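Local coordinates for cell envelope-related transcriptional attenuator domain-containing protein (PDB 3OKZ) that is of unknown function but probably helps attach glycopolymers to the streptococcal cell envelope, at residues 48-53 and 236-241; 110-115 and 216-221. One frame throughout, in Å; residues are numbered along the deposited sequence.

Interaction 1 (48-53 and 236-241); sequences VTINPK and DSLEHI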
loop_
_atom_site.group_PDB
_atom_site.type_symbol
_atom_site.label_atom_id
_atom_site.label_comp_id
_atom_site.label_asym_id
_atom_site.label_seq_id
_atom_site.Cartn_x
_atom_site.Cartn_y
_atom_site.Cartn_z
ATOM N N VAL A 48 5.653 -3.544 -1.802
ATOM C CA VAL A 48 5.847 -4.291 -3.037
ATOM C C VAL A 48 7.269 -4.795 -3.216
ATOM O O VAL A 48 8.232 -4.065 -2.963
ATOM C CB VAL A 48 5.516 -3.418 -4.274
ATOM C CG1 VAL A 48 5.273 -4.304 -5.488
ATOM C CG2 VAL A 48 4.314 -2.522 -3.986
ATOM N N THR A 49 7.392 -6.044 -3.656
ATOM C CA THR A 49 8.698 -6.643 -3.921
ATOM C C THR A 49 8.751 -6.930 -5.405
ATOM O O THR A 49 7.738 -7.324 -5.993
ATOM C CB THR A 49 8.890 -7.991 -3.231
ATOM O OG1 THR A 49 7.945 -8.923 -3.761
ATOM C CG2 THR A 49 8.707 -7.873 -1.747
ATOM N N ILE A 50 9.927 -6.725 -5.997
ATOM C CA ILE A 50 10.171 -6.988 -7.422
ATOM C C ILE A 50 11.560 -7.602 -7.515
ATOM O O ILE A 50 12.542 -7.001 -7.063
ATOM C CB ILE A 50 10.169 -5.698 -8.287
ATOM C CG1 ILE A 50 8.873 -4.913 -8.084
ATOM C CG2 ILE A 50 10.315 -6.065 -9.757
ATOM C CD1 ILE A 50 9.100 -3.487 -7.620
ATOM N N ASN A 51 11.639 -8.803 -8.076
ATOM C CA ASN A 51 12.918 -9.491 -8.215
ATOM C C ASN A 51 13.155 -9.802 -9.682
ATOM O O ASN A 51 12.618 -10.777 -10.217
ATOM C CB ASN A 51 12.917 -10.787 -7.418
ATOM C CG ASN A 51 14.279 -11.427 -7.367
ATOM O OD1 ASN A 51 14.912 -11.641 -8.396
ATOM N ND2 ASN A 51 14.739 -11.739 -6.164
ATOM N N PRO A 52 13.978 -8.984 -10.351
ATOM C CA PRO A 52 14.287 -9.160 -11.774
ATOM C C PRO A 52 14.873 -10.534 -12.074
ATOM O O PRO A 52 14.683 -11.092 -13.160
ATOM C CB PRO A 52 15.273 -8.031 -12.041
ATOM C CG PRO A 52 16.004 -7.920 -10.737
ATOM C CD PRO A 52 14.871 -7.980 -9.743
ATOM N N LYS A 53 15.574 -11.068 -11.083
ATOM C CA LYS A 53 16.229 -12.362 -11.176
ATOM C C LYS A 53 15.213 -13.507 -11.230
ATOM O O LYS A 53 15.033 -14.130 -12.278
ATOM C CB LYS A 53 17.165 -12.515 -9.969
ATOM C CG LYS A 53 18.262 -13.544 -10.098
ATOM C CD LYS A 53 19.209 -13.462 -8.907
ATOM C CE LYS A 53 18.483 -13.706 -7.589
ATOM N NZ LYS A 53 19.401 -13.655 -6.418
ATOM N N ASP A 236 9.267 -7.425 -17.051
ATOM C CA ASP A 236 8.897 -8.834 -17.155
ATOM C C ASP A 236 8.467 -9.351 -15.793
ATOM O O ASP A 236 7.581 -10.194 -15.690
ATOM C CB ASP A 236 10.080 -9.658 -17.668
ATOM C CG ASP A 236 10.809 -8.975 -18.804
ATOM O OD1 ASP A 236 11.417 -7.909 -18.561
ATOM O OD2 ASP A 236 10.766 -9.494 -19.938
ATOM N N SER A 237 9.109 -8.833 -14.751
ATOM C CA SER A 237 8.820 -9.239 -13.382
ATOM C C SER A 237 7.385 -8.931 -12.997
ATOM O O SER A 237 6.763 -9.667 -12.224
ATOM C CB SER A 237 9.769 -8.535 -12.407
ATOM O OG SER A 237 11.103 -8.972 -12.607
ATOM N N LEU A 238 6.857 -7.840 -13.540
ATOM C CA LEU A 238 5.493 -7.434 -13.240
ATOM C C LEU A 238 4.471 -8.383 -13.873
ATOM O O LEU A 238 3.274 -8.285 -13.614
ATOM C CB LEU A 238 5.284 -6.001 -13.731
ATOM C CG LEU A 238 6.391 -5.038 -13.271
ATOM C CD1 LEU A 238 6.159 -3.644 -13.842
ATOM C CD2 LEU A 238 6.438 -5.000 -11.748
ATOM N N GLU A 239 4.957 -9.320 -14.680
ATOM C CA GLU A 239 4.101 -10.274 -15.378
ATOM C C GLU A 239 3.446 -11.304 -14.463
ATOM O O GLU A 239 2.504 -11.985 -14.868
ATOM C CB GLU A 239 4.916 -11.006 -16.449
ATOM C CG GLU A 239 4.270 -11.101 -17.829
ATOM C CD GLU A 239 4.309 -9.789 -18.596
ATOM O OE1 GLU A 239 4.183 -9.825 -19.840
ATOM O OE2 GLU A 239 4.460 -8.722 -17.963
ATOM N N HIS A 240 3.958 -11.434 -13.241
ATOM C CA HIS A 240 3.410 -12.394 -12.278
ATOM C C HIS A 240 3.381 -11.820 -10.864
ATOM O O HIS A 240 4.431 -11.639 -10.240
ATOM C CB HIS A 240 4.241 -13.672 -12.281
ATOM C CG HIS A 240 4.598 -14.151 -13.649
ATOM N ND1 HIS A 240 5.699 -13.685 -14.334
ATOM C CD2 HIS A 240 3.976 -15.020 -14.479
ATOM C CE1 HIS A 240 5.740 -14.245 -15.529
ATOM N NE2 HIS A 240 4.706 -15.059 -15.643
ATOM N N ILE A 241 2.177 -11.562 -10.353
ATOM C CA ILE A 241 2.020 -10.976 -9.029
ATOM C C ILE A 241 1.316 -11.875 -8.015
ATOM O O ILE A 241 0.206 -12.351 -8.262
ATOM C CB ILE A 241 1.194 -9.666 -9.087
ATOM C CG1 ILE A 241 1.481 -8.889 -10.373
ATOM C CG2 ILE A 241 1.520 -8.802 -7.884
ATOM C CD1 ILE A 241 2.848 -8.281 -10.437
#
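The C-terminal end of strand 41-51 and the loop that begins at Pro-52 meet a single 3-10 turn, residues 237-239, in a small and mostly apolar contact burying 144 Å² in total. The chains draw closest at Pro-52 and Ser-237, whose CA atoms are 5.7 Å apart.

The van der Waals part rests on Ile-50. Its CG2, anti to the backbone N (the CG1 branch has chi1 -54°), reaches the CB of Ser-237 at 3.7 Å. Ile-50 CG1 lies 4.4 Å from CD2 of Leu-238, a loose apolar approach made because the end of the leucine comes nearer than its CB direction would suggest. Pro-52 adds its backbone, with CA 3.3 Å from the OG of Ser-237.

The polar part is slight. Ser-237 carries its CB toward the strand end, and chi1 of -66° sets OG anti to its own carbonyl carbon. From there OG donates a weak hydrogen bond of 3.4 Å to the carbonyl O of Asn-51. The side chain of Asn-51 starts away from the turn; its OD1 accepts from Thr-54 N and its ND2 donates to Glu-277 O, which ties down the end of the strand.

The contact lies beside strand 56-62, where Thr-57 touches both Ile-50 and Leu-238. Tyr-234 packs on Ile-50 and Pro-52, while Phe-20 of strand 20-28 also meets Ile-50. Leu-198 of helix 178-200 touches Leu-238, so the 3-10 turn, shortly before strand 241-252, meets both that helix and Thr-57 of strand 56-62.

Interaction 2 (110-115 and 216-221); sequences DYFMQI and NMQTNI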
loop_
_atom_site.group_PDB
_atom_site.type_symbol
_atom_site.label_atom_id
_atom_site.label_comp_id
_atom_site.label_asym_id
_atom_site.label_seq_id
_atom_site.Cartn_x
_atom_site.Cartn_y
_atom_site.Cartn_z
ATOM N N ASP A 110 13.693 -0.096 0.100
ATOM C CA ASP A 110 14.373 0.569 -1.010
ATOM C C ASP A 110 13.761 1.887 -1.497
ATOM O O ASP A 110 14.383 2.949 -1.412
ATOM C CB ASP A 110 14.473 -0.411 -2.180
ATOM C CG ASP A 110 15.508 -1.482 -1.947
ATOM O OD1 ASP A 110 15.338 -2.605 -2.456
ATOM O OD2 ASP A 110 16.504 -1.195 -1.258
ATOM N N TYR A 111 12.542 1.822 -2.011
ATOM C CA TYR A 111 11.901 3.022 -2.520
ATOM C C TYR A 111 10.566 3.332 -1.862
ATOM O O TYR A 111 10.195 2.735 -0.856
ATOM C CB TYR A 111 11.739 2.917 -4.043
ATOM C CG TYR A 111 13.050 2.649 -4.729
ATOM C CD1 TYR A 111 13.485 1.347 -4.962
ATOM C CD2 TYR A 111 13.913 3.700 -5.046
ATOM C CE1 TYR A 111 14.754 1.095 -5.485
ATOM C CE2 TYR A 111 15.185 3.459 -5.567
ATOM C CZ TYR A 111 15.601 2.157 -5.779
ATOM O OH TYR A 111 16.879 1.925 -6.234
ATOM N N PHE A 112 9.844 4.274 -2.444
ATOM C CA PHE A 112 8.576 4.694 -1.896
ATOM C C PHE A 112 7.815 5.485 -2.946
ATOM O O PHE A 112 8.375 6.341 -3.638
ATOM C CB PHE A 112 8.843 5.568 -0.671
ATOM C CG PHE A 112 7.778 6.574 -0.396
ATOM C CD1 PHE A 112 6.666 6.240 0.381
ATOM C CD2 PHE A 112 7.872 7.858 -0.933
ATOM C CE1 PHE A 112 5.655 7.165 0.621
ATOM C CE2 PHE A 112 6.867 8.798 -0.704
ATOM C CZ PHE A 112 5.752 8.447 0.077
HETATM N N MSE A 113 6.529 5.198 -3.067
HETATM C CA MSE A 113 5.721 5.915 -4.029
HETATM C C MSE A 113 4.359 6.256 -3.450
HETATM O O MSE A 113 3.703 5.427 -2.799
HETATM C CB MSE A 113 5.553 5.088 -5.298
HETATM C CG MSE A 113 4.684 5.760 -6.341
HETATM SE SE MSE A 113 4.484 4.728 -7.944
HETATM C CE MSE A 113 5.903 5.487 -8.983
ATOM N N GLN A 114 3.940 7.493 -3.671
ATOM C CA GLN A 114 2.639 7.914 -3.185
ATOM C C GLN A 114 1.873 8.588 -4.301
ATOM O O GLN A 114 2.447 9.342 -5.088
ATOM C CB GLN A 114 2.783 8.844 -1.977
ATOM C CG GLN A 114 3.411 10.202 -2.238
ATOM C CD GLN A 114 3.761 10.900 -0.932
ATOM O OE1 GLN A 114 3.152 10.642 0.107
ATOM N NE2 GLN A 114 4.738 11.789 -0.982
ATOM N N ILE A 115 0.583 8.270 -4.373
ATOM C CA ILE A 115 -0.314 8.820 -5.384
ATOM C C ILE A 115 -1.630 9.217 -4.719
ATOM O O ILE A 115 -2.189 8.450 -3.933
ATOM C CB ILE A 115 -0.593 7.779 -6.488
ATOM C CG1 ILE A 115 0.741 7.261 -7.041
ATOM C CG2 ILE A 115 -1.418 8.406 -7.612
ATOM C CD1 ILE A 115 0.627 6.417 -8.301
ATOM N N ASN A 216 0.293 14.339 -9.642
ATOM C CA ASN A 216 -0.388 13.827 -8.463
ATOM C C ASN A 216 0.180 12.581 -7.869
ATOM O O ASN A 216 -0.568 11.747 -7.348
ATOM C CB ASN A 216 -1.872 13.600 -8.751
ATOM C CG ASN A 216 -2.620 14.895 -8.965
ATOM O OD1 ASN A 216 -2.565 15.484 -10.036
ATOM N ND2 ASN A 216 -3.305 15.353 -7.938
HETATM N N MSE A 217 1.500 12.451 -7.954
HETATM C CA MSE A 217 2.205 11.306 -7.392
HETATM C C MSE A 217 3.638 11.745 -7.170
HETATM O O MSE A 217 4.226 12.409 -8.019
HETATM C CB MSE A 217 2.136 10.101 -8.336
HETATM C CG MSE A 217 3.129 10.103 -9.483
HETATM SE SE MSE A 217 4.612 8.876 -9.206
HETATM C CE MSE A 217 6.037 10.177 -9.062
ATOM N N GLN A 218 4.180 11.393 -6.008
ATOM C CA GLN A 218 5.544 11.760 -5.635
ATOM C C GLN A 218 6.345 10.504 -5.280
ATOM O O GLN A 218 5.941 9.715 -4.424
ATOM C CB GLN A 218 5.505 12.735 -4.451
ATOM C CG GLN A 218 6.818 13.439 -4.142
ATOM C CD GLN A 218 7.618 12.765 -3.035
ATOM O OE1 GLN A 218 8.707 13.221 -2.674
ATOM N NE2 GLN A 218 7.080 11.678 -2.489
ATOM N N THR A 219 7.477 10.317 -5.950
ATOM C CA THR A 219 8.302 9.146 -5.700
ATOM C C THR A 219 9.703 9.419 -5.176
ATOM O O THR A 219 10.274 10.491 -5.366
ATOM C CB THR A 219 8.446 8.270 -6.957
ATOM O OG1 THR A 219 9.397 7.237 -6.695
ATOM C CG2 THR A 219 8.924 9.093 -8.145
ATOM N N ASN A 220 10.236 8.401 -4.516
ATOM C CA ASN A 220 11.566 8.418 -3.934
ATOM C C ASN A 220 12.564 8.153 -5.068
ATOM O O ASN A 220 13.769 8.365 -4.932
ATOM C CB ASN A 220 11.658 7.297 -2.900
ATOM C CG ASN A 220 12.749 7.520 -1.910
ATOM O OD1 ASN A 220 12.969 6.700 -1.023
ATOM N ND2 ASN A 220 13.445 8.642 -2.040
ATOM N N ILE A 221 12.034 7.676 -6.186
ATOM C CA ILE A 221 12.827 7.353 -7.357
ATOM C C ILE A 221 13.406 8.583 -8.039
ATOM O O ILE A 221 12.909 9.695 -7.862
ATOM C CB ILE A 221 11.970 6.571 -8.365
ATOM C CG1 ILE A 221 11.558 5.226 -7.749
ATOM C CG2 ILE A 221 12.740 6.356 -9.664
ATOM C CD1 ILE A 221 10.675 4.373 -8.650
#
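Strand 217-219 pairs antiparallel with strand 111-115 and forms one outer edge of the mixed sheet of this LytR/CpsA/Psr domain; the short axes come within 4.7 Å, with 172° between their N-to-C directions. Gln-114 and Gln-218 are the hydrogen-bonded pair, flanked by the non-hydrogen-bonded pairs Met-113/Thr-219 and Ile-115/Met-217. Gln-218 N donates to Gln-114 O at 2.8 Å, in the carbonyl plane, whereas the return bond from Gln-114 N meets Gln-218 O from above its carbonyl plane. Beyond them Asn-220 N bonds to Phe-112 O at 2.9 Å, nearly along the C=O axis.

On the face of Met-113, Ile-115, Met-217 and Thr-219, Met-217 crosses both Met-113 and Ile-115 obliquely. Met-113, a selenomethionine, is extended until it bends at chi3, bringing CE to 3.6 Å from the SE of Met-217. Met-217, also selenomethionine, takes the crowded first torsion, with CG between backbone N and carbonyl carbon, and its CB sits beside CG1 of Ile-115.

The other face carries Phe-112 and the glutamines. Gln-114 likewise adopts the crowded position (chi1 67°), laying its CG 3.4 Å from Gln-218 O, and the two glutamine chains run side by side in the same direction. Gln-114 OE1 accepts from Tyr-89 OH and lies at the edge of the Phe-112 ring. That ring, with CG anti to N, has Gln-114 N above one face, toward the rim, and Asn-220 CB near its edge; Ala-94 of helix 93-105 touches both Phe-112 and Gln-114. At the start of strand 111-115, Tyr-111 CD2 meets Ile-221 CG1 at 3.9 Å.

Thr-219 sets OG1 anti to its backbone N (chi1 173°); OG1 accepts from Ile-221 N at 2.7 Å in an ST turn and donates a weak 3.3 Å bond to Phe-112 O, that oxygen's second donor.

How the interactions relate
Both interactions reach the same seven-stranded mixed sheet, with centres 18 Å apart and nearest atoms about 7 Å apart, so they do not touch. Strand 20-28 separates them: strand 111-116 lies next to it on one side and strand 41-51 on the other, and its Phe-20 meets Ile-50 of interaction 1 and Tyr-111 of interaction 2. Along the chain, 48-53 comes first, then 110-115, 216-221 and finally 236-241, so the chain span of interaction 2 falls within that of interaction 1. Together they bring chain parts following helix 178-200 back onto strands from the earlier portion: 216-221 as an edge strand, 236-241 as a turn leading into strand 241-252.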